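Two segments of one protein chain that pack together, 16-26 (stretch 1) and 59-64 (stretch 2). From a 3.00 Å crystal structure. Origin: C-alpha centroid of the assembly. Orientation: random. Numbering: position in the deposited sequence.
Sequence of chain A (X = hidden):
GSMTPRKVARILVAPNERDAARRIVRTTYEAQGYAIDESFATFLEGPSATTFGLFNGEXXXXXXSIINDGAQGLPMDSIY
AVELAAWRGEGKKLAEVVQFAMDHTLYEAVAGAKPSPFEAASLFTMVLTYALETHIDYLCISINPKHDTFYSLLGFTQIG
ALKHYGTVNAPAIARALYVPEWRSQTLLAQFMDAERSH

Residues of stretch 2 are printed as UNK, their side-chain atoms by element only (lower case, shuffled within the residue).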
# COMPACT_ATOMS: atom_id res chain seq x y z
N ASN A 16 -8.50 1.28 -18.58
CA ASN A 16 -9.34 0.13 -18.23
C ASN A 16 -8.73 -0.77 -17.14
O ASN A 16 -9.46 -1.44 -16.41
CB ASN A 16 -9.74 -0.68 -19.48
CG ASN A 16 -8.54 -1.31 -20.20
OD1 ASN A 16 -7.39 -1.10 -19.83
ND2 ASN A 16 -8.83 -2.10 -21.22
N GLU A 17 -7.40 -0.75 -17.04
CA GLU A 17 -6.68 -1.49 -16.00
C GLU A 17 -6.81 -0.79 -14.67
O GLU A 17 -6.91 -1.43 -13.62
CB GLU A 17 -5.21 -1.64 -16.36
CG GLU A 17 -4.98 -2.30 -17.71
CD GLU A 17 -3.59 -2.88 -17.88
OE1 GLU A 17 -2.65 -2.46 -17.16
OE2 GLU A 17 -3.42 -3.74 -18.77
N ARG A 18 -6.82 0.54 -14.70
CA ARG A 18 -6.95 1.34 -13.50
C ARG A 18 -8.38 1.33 -12.97
O ARG A 18 -8.60 1.41 -11.76
CB ARG A 18 -6.49 2.76 -13.76
CG ARG A 18 -5.02 2.95 -13.53
CD ARG A 18 -4.63 4.36 -13.19
NE ARG A 18 -4.83 5.26 -14.33
CZ ARG A 18 -4.00 5.36 -15.36
NH1 ARG A 18 -2.89 4.61 -15.42
NH2 ARG A 18 -4.27 6.20 -16.35
N ASP A 19 -9.34 1.24 -13.89
CA ASP A 19 -10.75 1.10 -13.54
C ASP A 19 -10.97 -0.23 -12.84
O ASP A 19 -11.73 -0.31 -11.87
CB ASP A 19 -11.63 1.15 -14.80
CG ASP A 19 -11.89 2.56 -15.29
OD1 ASP A 19 -11.68 3.54 -14.54
OD2 ASP A 19 -12.33 2.78 -16.44
N ALA A 20 -10.32 -1.27 -13.37
CA ALA A 20 -10.40 -2.62 -12.83
C ALA A 20 -9.74 -2.70 -11.47
O ALA A 20 -10.19 -3.44 -10.60
CB ALA A 20 -9.77 -3.61 -13.79
N ALA A 21 -8.67 -1.93 -11.30
CA ALA A 21 -7.98 -1.84 -10.02
C ALA A 21 -8.90 -1.20 -8.98
O ALA A 21 -9.03 -1.72 -7.87
CB ALA A 21 -6.70 -1.06 -10.16
N ARG A 22 -9.58 -0.12 -9.36
CA ARG A 22 -10.54 0.55 -8.49
C ARG A 22 -11.71 -0.37 -8.12
O ARG A 22 -12.26 -0.28 -7.03
CB ARG A 22 -11.07 1.81 -9.15
CG ARG A 22 -11.61 2.84 -8.16
CD ARG A 22 -12.23 4.05 -8.81
NE ARG A 22 -11.35 4.62 -9.82
CZ ARG A 22 -11.67 4.73 -11.10
NH1 ARG A 22 -12.85 4.34 -11.54
NH2 ARG A 22 -10.79 5.24 -11.95
N ARG A 23 -12.08 -1.24 -9.05
CA ARG A 23 -13.15 -2.21 -8.84
C ARG A 23 -12.80 -3.26 -7.80
O ARG A 23 -13.65 -3.65 -7.01
CB ARG A 23 -13.50 -2.89 -10.14
CG ARG A 23 -14.90 -2.75 -10.50
CD ARG A 23 -15.73 -3.98 -10.31
NE ARG A 23 -17.12 -3.68 -10.62
CZ ARG A 23 -17.94 -4.48 -11.29
NH1 ARG A 23 -17.52 -5.66 -11.70
NH2 ARG A 23 -19.18 -4.10 -11.54
N ILE A 24 -11.55 -3.72 -7.83
CA ILE A 24 -11.08 -4.66 -6.83
C ILE A 24 -11.13 -3.99 -5.47
O ILE A 24 -11.73 -4.53 -4.55
CB ILE A 24 -9.67 -5.18 -7.17
CG1 ILE A 24 -9.72 -6.04 -8.42
CG2 ILE A 24 -9.12 -6.02 -6.03
CD1 ILE A 24 -8.45 -6.06 -9.17
N VAL A 25 -10.60 -2.77 -5.39
CA VAL A 25 -10.58 -2.00 -4.13
C VAL A 25 -11.99 -1.78 -3.61
O VAL A 25 -12.25 -1.97 -2.43
CB VAL A 25 -9.84 -0.65 -4.28
CG1 VAL A 25 -9.83 0.10 -2.98
CG2 VAL A 25 -8.41 -0.88 -4.74
N ARG A 26 -12.90 -1.44 -4.50
CA ARG A 26 -14.29 -1.22 -4.15
C ARG A 26 -14.96 -2.46 -3.57
O ARG A 26 -15.64 -2.39 -2.55
CB ARG A 26 -15.07 -0.73 -5.35
CG ARG A 26 -16.45 -0.25 -5.04
CD ARG A 26 -17.37 -0.30 -6.21
NE ARG A 26 -17.73 1.04 -6.66
CZ ARG A 26 -18.13 1.33 -7.90
NH1 ARG A 26 -18.21 0.37 -8.82
NH2 ARG A 26 -18.47 2.59 -8.23
N UNK A 59 -5.86 -11.69 -16.18
CA UNK A 59 -6.94 -11.06 -15.42
C UNK A 59 -6.39 -10.48 -14.14
O UNK A 59 -5.59 -11.11 -13.46
c UNK A 59 -8.20 -12.64 -13.87
c UNK A 59 -8.22 -11.95 -15.20
c UNK A 59 -8.40 -12.94 -16.31
N UNK A 60 -6.78 -9.25 -13.85
CA UNK A 60 -6.26 -8.52 -12.71
C UNK A 60 -6.95 -8.98 -11.47
O UNK A 60 -8.18 -9.01 -11.41
c UNK A 60 -6.55 -4.70 -12.07
c UNK A 60 -4.44 -5.95 -11.98
c UNK A 60 -5.93 -6.05 -11.88
c UNK A 60 -6.48 -7.02 -12.91
N UNK A 61 -6.16 -9.35 -10.46
CA UNK A 61 -6.73 -9.81 -9.21
C UNK A 61 -6.28 -9.03 -7.99
O UNK A 61 -6.90 -9.11 -6.94
c UNK A 61 -5.17 -11.83 -8.69
o UNK A 61 -1.39 -13.38 -7.81
c UNK A 61 -3.49 -12.52 -7.07
c UNK A 61 -3.03 -12.73 -9.43
c UNK A 61 -6.56 -11.32 -9.01
c UNK A 61 -4.30 -12.22 -9.71
c UNK A 61 -2.64 -12.88 -8.11
c UNK A 61 -4.75 -12.01 -7.37
N UNK A 62 -5.21 -8.26 -8.14
CA UNK A 62 -4.67 -7.53 -7.01
C UNK A 62 -4.03 -6.25 -7.43
O UNK A 62 -3.53 -6.13 -8.53
N UNK A 63 -4.04 -5.27 -6.54
CA UNK A 63 -3.51 -3.95 -6.85
C UNK A 63 -2.93 -3.26 -5.63
O UNK A 63 -3.32 -3.54 -4.50
o UNK A 63 -4.11 -1.73 -7.62
c UNK A 63 -4.59 -3.07 -7.52
c UNK A 63 -5.82 -2.94 -6.63
N UNK A 64 -1.96 -2.39 -5.87
CA UNK A 64 -1.38 -1.54 -4.82
C UNK A 64 -0.90 -0.24 -5.44
O UNK A 64 -0.40 -0.23 -6.57
c UNK A 64 1.07 -2.38 -4.89
c UNK A 64 0.07 -1.62 -2.71
c UNK A 64 0.76 -2.53 -1.70
c UNK A 64 -0.21 -2.29 -4.05

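Position 59 has three side-chain carbons, one bonded to CA and carrying the other two. It touches nothing on stretch 1. This fork at the first carbon, with no heteroatom, is valine. V59 is exposed, and its side chain stays out of reach of the helix.

Position 60 has four side-chain carbons in a chain that forks at the second. They lie against E17, A20, A21 and I24. That is leucine. L60 directs its CA-to-CB bond toward the helix. Its CD2 atom lies 3.6 Å from the backbone O of E17 and 3.6 Å from the backbone N of A21. The same CD2 is 3.8 Å from CB of A20. CG of L60 is 3.7 Å from CD1 of I24. The methyl CD2 rests on the helix beside A20 and A21, close to its backbone.

Position 61 has one carbon leading to a six-carbon ring that bears an oxygen. Its backbone, not this side chain, touches I24. A phenol of this kind is tyrosine. The CA-to-CB bond of Y61 points away from the helix. CB of Y61 is 5.6 Å from CD1 of I24, the closest its side chain comes. The C atom of Y61 is 3.9 Å from CD1 of I24. The hydroxyl is hydrogen-bonded elsewhere in the structure.

Position 62 has no side-chain atoms, and its backbone touches I24. It is glycine. The backbone N of G62 is 4.0 Å from CD1 of I24. A CB here would point away from the helix.

Position 63 has one carbon carrying an oxygen and a carbon. They meet A21, I24 and V25. That is threonine. T63 points its CA-to-CB bond toward the helix. Its CG2 is 3.7 Å from the backbone O of A21 and 3.8 Å from CG2 of V25. Its OG1 lies 3.7 Å from CB of A21, but is hydrogen-bonded elsewhere in the structure.

Position 64 has four side-chain carbons, forked at the first, with one arm two carbons long. Nothing on stretch 1 is touched. That is isoleucine. The CA-to-CB bond of I64 points away from the helix.

The helix crosses the strand almost at a right angle, 83°. No hydrogen bond links the two stretches, so the contact rests on close packing. L60 and T63 supply the strand's main side-chain contacts. I24 reaches across with CD1 to L60 and to the backbone of Y61 and G62. The strand comes nearest the helix backbone at A21, whose CA is 5.9 Å from the CA of T63. The pairing buries 296 Å² in total.

Stretch 2 (59-64) VLYGTI
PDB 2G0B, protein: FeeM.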